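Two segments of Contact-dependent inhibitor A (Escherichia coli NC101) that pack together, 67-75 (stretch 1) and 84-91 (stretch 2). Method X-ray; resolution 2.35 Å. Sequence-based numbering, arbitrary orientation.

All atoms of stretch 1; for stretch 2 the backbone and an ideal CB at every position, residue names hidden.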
ATOM      1  N   TYR A  67     -11.368  -7.681  31.617  1.00 44.46           N
ATOM      2  CA  TYR A  67     -10.355  -8.697  31.588  1.00 46.03           C
ATOM      3  C   TYR A  67      -9.299  -8.331  30.540  1.00 47.64           C
ATOM      4  O   TYR A  67      -9.627  -7.911  29.401  1.00 47.89           O
ATOM      5  CB  TYR A  67     -10.962 -10.022  31.147  1.00 46.72           C
ATOM      6  CG  TYR A  67     -11.814 -10.746  32.141  1.00 50.01           C
ATOM      7  CD1 TYR A  67     -12.981 -10.169  32.657  1.00 55.79           C
ATOM      8  CD2 TYR A  67     -11.515 -12.056  32.516  1.00 52.75           C
ATOM      9  CE1 TYR A  67     -13.797 -10.873  33.542  1.00 58.29           C
ATOM     10  CE2 TYR A  67     -12.325 -12.757  33.395  1.00 56.44           C
ATOM     11  CZ  TYR A  67     -13.461 -12.156  33.909  1.00 57.85           C
ATOM     12  OH  TYR A  67     -14.249 -12.841  34.786  1.00 62.38           O
ATOM     13  N   GLU A  68      -8.038  -8.523  30.887  1.00 44.48           N
ATOM     14  CA  GLU A  68      -6.962  -8.232  29.971  1.00 45.30           C
ATOM     15  C   GLU A  68      -5.945  -9.364  29.929  1.00 43.92           C
ATOM     16  O   GLU A  68      -5.363  -9.706  30.942  1.00 46.64           O
ATOM     17  CB  GLU A  68      -6.260  -6.954  30.375  1.00 51.02           C
ATOM     18  CG  GLU A  68      -5.270  -6.469  29.303  1.00 58.90           C
ATOM     19  CD  GLU A  68      -4.745  -5.062  29.557  1.00 63.00           C
ATOM     20  OE1 GLU A  68      -5.178  -4.436  30.562  1.00 76.27           O
ATOM     21  OE2 GLU A  68      -3.891  -4.591  28.769  1.00 61.55           O
ATOM     22  N   GLY A  69      -5.711  -9.913  28.750  1.00 39.97           N
ATOM     23  CA  GLY A  69      -4.789 -10.992  28.579  1.00 39.17           C
ATOM     24  C   GLY A  69      -4.789 -11.446  27.143  1.00 37.73           C
ATOM     25  O   GLY A  69      -5.664 -11.088  26.398  1.00 39.28           O
ATOM     26  N   ALA A  70      -3.769 -12.188  26.764  1.00 39.64           N
ATOM     27  CA  ALA A  70      -3.581 -12.690  25.417  1.00 40.91           C
ATOM     28  C   ALA A  70      -3.625 -11.620  24.343  1.00 41.09           C
ATOM     29  O   ALA A  70      -4.061 -11.856  23.217  1.00 43.83           O
ATOM     30  CB  ALA A  70      -4.610 -13.768  25.128  1.00 43.95           C
ATOM     31  N   GLY A  71      -3.152 -10.445  24.675  1.00 40.95           N
ATOM     32  CA  GLY A  71      -3.158  -9.365  23.694  1.00 42.42           C
ATOM     33  C   GLY A  71      -4.503  -8.654  23.521  1.00 42.29           C
ATOM     34  O   GLY A  71      -4.649  -7.845  22.657  1.00 41.68           O
ATOM     35  N   LEU A  72      -5.480  -8.954  24.365  1.00 42.17           N
ATOM     36  CA  LEU A  72      -6.812  -8.419  24.196  1.00 41.79           C
ATOM     37  C   LEU A  72      -7.372  -7.929  25.526  1.00 40.40           C
ATOM     38  O   LEU A  72      -6.876  -8.289  26.582  1.00 38.98           O
ATOM     39  CB  LEU A  72      -7.755  -9.495  23.634  1.00 43.61           C
ATOM     40  CG  LEU A  72      -7.380 -10.234  22.368  1.00 43.79           C
ATOM     41  CD1 LEU A  72      -7.957 -11.616  22.396  1.00 44.85           C
ATOM     42  CD2 LEU A  72      -7.907  -9.500  21.142  1.00 48.84           C
ATOM     43  N   GLU A  73      -8.410  -7.099  25.417  1.00 41.17           N
ATOM     44  CA  GLU A  73      -9.173  -6.519  26.500  1.00 41.77           C
ATOM     45  C   GLU A  73     -10.579  -6.881  26.187  1.00 41.35           C
ATOM     46  O   GLU A  73     -11.067  -6.723  25.040  1.00 44.29           O
ATOM     47  CB  GLU A  73      -9.141  -4.990  26.557  1.00 46.70           C
ATOM     48  CG  GLU A  73      -7.750  -4.380  26.648  1.00 55.37           C
ATOM     49  CD  GLU A  73      -7.699  -2.860  26.367  1.00 57.46           C
ATOM     50  OE1 GLU A  73      -8.771  -2.248  26.171  1.00 51.56           O
ATOM     51  OE2 GLU A  73      -6.560  -2.285  26.334  1.00 65.79           O
HETATM   52  N   MSE A  74     -11.266  -7.281  27.236  1.00 40.14           N
HETATM   53  CA  MSE A  74     -12.611  -7.757  27.109  1.00 42.90           C
HETATM   54  C   MSE A  74     -13.446  -7.252  28.269  1.00 42.08           C
HETATM   55  O   MSE A  74     -12.985  -7.163  29.422  1.00 40.99           O
HETATM   56  CB  MSE A  74     -12.493  -9.261  27.155  1.00 45.50           C
HETATM   57  CG  MSE A  74     -13.804  -9.905  27.441  1.00 51.71           C
HETATM   58 SE   MSE A  74     -13.598 -11.837  27.208  0.90 62.19          SE
HETATM   59  CE  MSE A  74     -13.199 -12.444  29.050  1.00 59.47           C
ATOM     60  N   ILE A  75     -14.700  -6.971  27.961  1.00 39.34           N
ATOM     61  CA  ILE A  75     -15.689  -6.589  28.925  1.00 40.51           C
ATOM     62  C   ILE A  75     -16.667  -7.775  28.939  1.00 44.62           C
ATOM     63  O   ILE A  75     -17.320  -8.091  27.921  1.00 46.04           O
ATOM     64  CB  ILE A  75     -16.384  -5.293  28.487  1.00 41.37           C
ATOM     65  CG1 ILE A  75     -15.360  -4.150  28.277  1.00 40.75           C
ATOM     66  CG2 ILE A  75     -17.511  -4.884  29.443  1.00 42.07           C
ATOM     67  CD1 ILE A  75     -14.567  -3.734  29.501  1.00 39.69           C
ATOM     68  N   UNK A  84     -19.365  -8.572  26.305  1.00 50.18           N
ATOM     69  CA  UNK A  84     -20.024  -7.346  25.794  1.00 51.86           C
ATOM     70  C   UNK A  84     -19.162  -6.567  24.798  1.00 50.35           C
ATOM     71  O   UNK A  84     -19.675  -5.827  23.945  1.00 50.15           O
ATOM     72  CB  UNK A  84     -20.386  -6.427  26.963  1.00 51.86           C
ATOM     73  N   UNK A  85     -17.847  -6.719  24.948  1.00 48.74           N
ATOM     74  CA  UNK A  85     -16.880  -6.076  24.097  1.00 48.67           C
ATOM     75  C   UNK A  85     -15.501  -6.737  24.218  1.00 48.60           C
ATOM     76  O   UNK A  85     -15.057  -7.050  25.310  1.00 48.29           O
ATOM     77  CB  UNK A  85     -16.793  -4.588  24.441  1.00 48.67           C
ATOM     78  N   UNK A  86     -14.832  -6.906  23.082  1.00 44.49           N
ATOM     79  CA  UNK A  86     -13.512  -7.462  23.020  1.00 43.88           C
ATOM     80  C   UNK A  86     -12.758  -6.793  21.833  1.00 44.75           C
ATOM     81  O   UNK A  86     -13.320  -6.620  20.776  1.00 43.63           O
ATOM     82  CB  UNK A  86     -13.577  -8.983  22.872  1.00 43.88           C
ATOM     83  N   UNK A  87     -11.511  -6.382  22.068  1.00 43.93           N
ATOM     84  CA  UNK A  87     -10.635  -5.782  21.051  1.00 43.37           C
ATOM     85  C   UNK A  87      -9.163  -5.952  21.461  1.00 42.41           C
ATOM     86  O   UNK A  87      -8.887  -6.224  22.656  1.00 38.95           O
ATOM     87  CB  UNK A  87     -10.968  -4.301  20.857  1.00 43.37           C
ATOM     88  N   UNK A  88      -8.221  -5.786  20.500  1.00 41.61           N
ATOM     89  CA  UNK A  88      -6.785  -5.849  20.867  1.00 45.80           C
ATOM     90  C   UNK A  88      -6.395  -4.721  21.804  1.00 45.79           C
ATOM     91  O   UNK A  88      -7.062  -3.700  21.831  1.00 52.88           O
ATOM     92  CB  UNK A  88      -5.908  -5.794  19.615  1.00 45.80           C
ATOM     93  N   UNK A  89      -5.384  -4.895  22.622  1.00 47.84           N
ATOM     94  CA  UNK A  89      -4.997  -3.798  23.525  1.00 52.60           C
ATOM     95  C   UNK A  89      -4.472  -2.620  22.733  1.00 54.81           C
ATOM     96  O   UNK A  89      -4.066  -2.775  21.585  1.00 56.16           O
ATOM     97  CB  UNK A  89      -3.941  -4.264  24.530  1.00 52.60           C
ATOM     98  N   UNK A  90      -4.442  -1.458  23.362  1.00 59.20           N
ATOM     99  CA  UNK A  90      -3.888  -0.269  22.753  1.00 64.63           C
ATOM    100  C   UNK A  90      -2.441  -0.518  22.346  1.00 65.95           C
ATOM    101  O   UNK A  90      -1.665  -1.089  23.091  1.00 66.03           O
ATOM    102  CB  UNK A  90      -3.985   0.922  23.709  1.00 64.63           C
ATOM    103  N   UNK A  91      -2.110  -0.143  21.122  1.00 72.05           N
ATOM    104  CA  UNK A  91      -0.744  -0.207  20.643  1.00 80.63           C
ATOM    105  C   UNK A  91       0.010   0.997  21.209  1.00 90.99           C
ATOM    106  O   UNK A  91      -0.501   2.123  21.174  1.00 95.93           O
ATOM    107  CB  UNK A  91      -0.692  -0.233  19.114  1.00 80.63           C
TER

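Strand 72-75 and the backbone of 84-88 run antiparallel, their axes approaching to 4.5 Å, with main-chain hydrogen bonds at alternate pairs.

Position 84 opens the stretch, its N donating to Ile75 O at 2.7 Å. An ideal CB here points sideways and sits 3.6 Å from Ile75 O, which favours a small residue without excluding others. The residue is Gly84.

At 85, the O accepts from Ile75 N at 2.7 Å, whereas the N makes only a weak bond to Ile75 O at 3.3 Å. The ideal CB, on the same face as Ile75 and Glu73, lies 4.1 Å from Ile75 CG1; an aliphatic or aromatic residue could pack there. His85 (chi1 t) presents its ring edge to Ile75 CG1, and its ND1 lies 2.5 Å from a water that donates weakly to Glu73 O at 3.3 Å.

Position 86 is a non-hydrogen-bonded partner of Met74, with the ideal CB 4.4 Å from Met74 CB and on the same face. Selenium and the Leu72 methyls offer an apolar surface, suited to Ile, Leu, Val or Met. Ile86 fills the role: its CD1 lies 4.2 Å from Met74 SE and 4.4 Å from Leu72 CD1.

At 87, the backbone pairs with Glu73 in both directions: Glu73 N to the O of 87 at 2.9 Å, and the N of 87 to Glu73 O at 3.0 Å. The CB shares the face of Glu73, whose carboxylate would tolerate a polar or basic neighbour. Gln87 is found, but its NE2 stays 4.4 Å from Glu73 OE1 and is hydrogen-bonded elsewhere in the structure.

The N of 88 has no acceptor in stretch 1, and phi is -64°, so proline is allowed, though not demanded. The CB points away overall, yet Leu72 CD2 is near. Pro88 brings CG to 4.2 Å from Leu72 CD2.

Position 89 donates its N to Gly71 O at 3.0 Å, which rules out proline. Its CB points sideways, 3.7 Å from Glu73 OE2 and 4.3 Å from Glu68 OE2, so a basic or polar residue would seem natural. Val89 instead packs CG1 3.6 Å from Glu73 CG, against the aliphatic part of that side chain, and 3.4 Å from Glu68 OE2.

Positions 90 and 91 lie beyond the strand, where stretch 1 offers little (at 90 the ideal CB is 4.9 Å from Glu73 OE2, at 91 nothing is near), so many residues would do. Lys90 extends all-t away from Glu73, forming no salt bridge; Val91 is poorly ordered and touches nothing in stretch 1.

Stretch 2 84-91: GHIQPVKV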
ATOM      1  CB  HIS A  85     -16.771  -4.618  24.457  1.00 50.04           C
ATOM      2  CG  HIS A  85     -15.823  -3.862  23.585  1.00 51.77           C
ATOM      3  ND1 HIS A  85     -14.599  -3.411  24.030  1.00 51.25           N
ATOM      4  CD2 HIS A  85     -15.936  -3.459  22.295  1.00 53.71           C
ATOM      5  CE1 HIS A  85     -13.988  -2.781  23.043  1.00 53.21           C
ATOM      6  NE2 HIS A  85     -14.782  -2.796  21.983  1.00 54.22           N
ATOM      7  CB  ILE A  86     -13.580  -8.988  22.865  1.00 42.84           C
ATOM      8  CG1 ILE A  86     -12.194  -9.611  22.877  1.00 42.46           C
ATOM      9  CG2 ILE A  86     -14.328  -9.369  21.622  1.00 43.49           C
ATOM     10  CD1 ILE A  86     -12.185 -11.062  23.354  1.00 43.18           C
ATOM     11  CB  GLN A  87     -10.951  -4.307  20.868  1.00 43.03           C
ATOM     12  CG  GLN A  87     -10.436  -3.390  21.949  1.00 46.01           C
ATOM     13  CD  GLN A  87     -10.521  -1.897  21.555  1.00 47.75           C
ATOM     14  OE1 GLN A  87     -10.204  -1.485  20.424  1.00 50.91           O
ATOM     15  NE2 GLN A  87     -10.880  -1.105  22.495  1.00 46.43           N
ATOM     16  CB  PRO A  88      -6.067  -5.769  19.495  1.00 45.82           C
ATOM     17  CG  PRO A  88      -7.093  -6.298  18.519  1.00 43.99           C
ATOM     18  CD  PRO A  88      -8.373  -5.694  19.040  1.00 43.51           C
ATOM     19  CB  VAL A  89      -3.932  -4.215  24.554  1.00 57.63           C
ATOM     20  CG1 VAL A  89      -4.498  -5.276  25.493  1.00 58.59           C
ATOM     21  CG2 VAL A  89      -2.640  -4.709  23.879  1.00 59.05           C
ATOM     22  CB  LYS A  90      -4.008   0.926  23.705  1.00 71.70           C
ATOM     23  CG  LYS A  90      -3.719   2.262  23.039  1.00 76.72           C
ATOM     24  CD  LYS A  90      -3.576   3.374  24.051  1.00 80.68           C
ATOM     25  CE  LYS A  90      -3.248   4.669  23.347  1.00 86.73           C
ATOM     26  NZ  LYS A  90      -3.214   5.759  24.345  1.00 97.45           N
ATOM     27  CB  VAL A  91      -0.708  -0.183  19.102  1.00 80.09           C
ATOM     28  CG1 VAL A  91       0.726  -0.007  18.602  1.00 84.29           C
ATOM     29  CG2 VAL A  91      -1.335  -1.456  18.533  1.00 74.48           C
TER
HETATM   30  O   HOH W   1     -12.941  -4.071  25.776  1.00 55.45           O
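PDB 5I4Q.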